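Histone deacetylase complex subunit SAP18 (Mus musculus, PDB 4A6Q) enhances transcriptional repression by the SIN3-HDAC1 complex and serves as an auxiliary component of the exon junction complex deposited at splice junctions on mRNAs. Local coordinates at residues 18-23 with 121-126. Numbering follows the deposited sequence.
Sequences KPIDRE and TLQSQK
The side-chain amide of Q123 meets the backbone carbonyl of K18 and so ties the irregular loop 18-23, ahead of strand 28-35, to the loop between strands 101-110 and 132-138 of the ubiquitin-like fold. Three residues take part and just 99 Å² is buried, which marks a small, largely polar surface contact. Its direct bond runs from Q123 NE2 to K18 O over 3.0 Å with an N-H...O angle of 161°. The acceptor lies near the amide plane, whereas the donor stands 35° off the plane of the K18 carbonyl. NE2 is also hydrogen-bonded to the E17 carboxylate, which binds T121 OG1 as well. A water completes a second route, donating to K18 O at 2.8 Å and to Q123 OE1 at 2.9 Å, so both ends of the amide are engaged and its rotation is probably fixed. The remaining contact is a loose van der Waals one: the I20 CD1 methyl lies 4.0 Å from Q123 OE1, as the two side chains pass in opposite directions. With CG between the backbone N and the carbonyl carbon (chi1 65°) and the chain extended beyond it, the Q123 amide is carried across to K18. An alanine here would remove the amide, and K18 O, the E17 carboxylate and the water would probably each lose a partner. In the turn that carries Q123, T121 forms an ST motif: its OG1 accepts from S124 N at 3.0 Å, while S124 OG donates back to T121 O at 2.8 Å.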
# COMPACT_ATOMS: atom_id res chain seq x y z
N LYS A 18 1.60 13.49 10.40
CA LYS A 18 0.69 14.62 10.33
C LYS A 18 -0.16 14.49 9.08
O LYS A 18 0.25 13.89 8.09
CB LYS A 18 1.52 15.91 10.25
CG LYS A 18 2.46 16.12 11.44
CD LYS A 18 3.36 17.33 11.24
CE LYS A 18 4.48 17.38 12.29
NZ LYS A 18 3.98 17.45 13.69
N PRO A 19 -1.37 15.05 9.12
CA PRO A 19 -2.17 15.03 7.90
C PRO A 19 -1.58 15.91 6.82
O PRO A 19 -0.88 16.86 7.14
CB PRO A 19 -3.51 15.62 8.34
CG PRO A 19 -3.52 15.50 9.83
CD PRO A 19 -2.10 15.63 10.26
N ILE A 20 -1.88 15.60 5.58
CA ILE A 20 -1.50 16.43 4.42
C ILE A 20 -2.54 17.50 4.17
O ILE A 20 -3.74 17.26 4.31
CB ILE A 20 -1.43 15.53 3.16
CG1 ILE A 20 -0.37 14.41 3.31
CG2 ILE A 20 -1.18 16.35 1.87
CD1 ILE A 20 1.05 14.89 3.27
N ASP A 21 -2.11 18.72 3.82
CA ASP A 21 -3.05 19.76 3.39
C ASP A 21 -3.37 19.47 1.93
O ASP A 21 -2.66 19.90 1.03
CB ASP A 21 -2.47 21.18 3.54
CG ASP A 21 -3.48 22.25 3.19
OD1 ASP A 21 -4.47 21.92 2.54
OD2 ASP A 21 -3.30 23.43 3.59
N ARG A 22 -4.41 18.68 1.69
CA ARG A 22 -4.72 18.18 0.37
C ARG A 22 -5.11 19.29 -0.60
O ARG A 22 -4.87 19.20 -1.82
CB ARG A 22 -5.79 17.07 0.47
CG ARG A 22 -5.33 15.84 1.24
CD ARG A 22 -6.44 14.81 1.28
NE ARG A 22 -5.91 13.52 1.71
CZ ARG A 22 -6.56 12.36 1.58
NH1 ARG A 22 -7.78 12.33 1.06
NH2 ARG A 22 -5.95 11.25 1.98
N GLU A 23 -5.69 20.35 -0.07
CA GLU A 23 -6.04 21.48 -0.93
C GLU A 23 -4.82 22.18 -1.51
O GLU A 23 -4.91 22.78 -2.58
CB GLU A 23 -6.93 22.49 -0.18
N THR A 121 -1.60 4.61 6.83
CA THR A 121 -1.40 5.47 5.68
C THR A 121 -0.22 5.07 4.84
O THR A 121 0.72 4.38 5.29
CB THR A 121 -1.10 6.92 6.12
OG1 THR A 121 0.08 6.92 6.91
CG2 THR A 121 -2.26 7.50 6.93
N LEU A 122 -0.25 5.50 3.58
CA LEU A 122 0.92 5.31 2.73
C LEU A 122 2.20 5.86 3.36
O LEU A 122 3.25 5.19 3.38
CB LEU A 122 0.69 5.94 1.35
CG LEU A 122 -0.46 5.36 0.52
CD1 LEU A 122 -0.64 6.24 -0.72
CD2 LEU A 122 -0.25 3.92 0.09
N GLN A 123 2.13 7.07 3.90
CA GLN A 123 3.35 7.66 4.47
C GLN A 123 3.91 6.89 5.68
O GLN A 123 5.14 6.81 5.86
CB GLN A 123 3.15 9.14 4.78
CG GLN A 123 2.11 9.40 5.86
CD GLN A 123 1.74 10.84 6.04
OE1 GLN A 123 2.24 11.71 5.30
NE2 GLN A 123 0.86 11.11 7.00
N SER A 124 3.03 6.29 6.48
CA SER A 124 3.47 5.53 7.64
C SER A 124 4.31 4.33 7.21
O SER A 124 5.13 3.82 7.98
CB SER A 124 2.30 5.07 8.52
OG SER A 124 1.52 4.05 7.91
N GLN A 125 4.08 3.87 5.97
CA GLN A 125 4.77 2.67 5.50
C GLN A 125 5.94 3.01 4.56
O GLN A 125 6.46 2.14 3.88
CB GLN A 125 3.78 1.73 4.81
CG GLN A 125 2.60 1.39 5.67
CD GLN A 125 3.02 0.70 6.93
OE1 GLN A 125 3.66 -0.37 6.88
NE2 GLN A 125 2.70 1.30 8.09
N LYS A 126 6.32 4.29 4.54
CA LYS A 126 7.39 4.82 3.69
C LYS A 126 7.22 4.54 2.21
O LYS A 126 8.17 4.31 1.47
CB LYS A 126 8.73 4.35 4.20
CG LYS A 126 8.84 4.67 5.66
CD LYS A 126 10.03 5.45 5.93
CE LYS A 126 11.13 4.50 6.04
NZ LYS A 126 12.39 5.22 6.34
O HOH W 1 2.62 14.26 6.64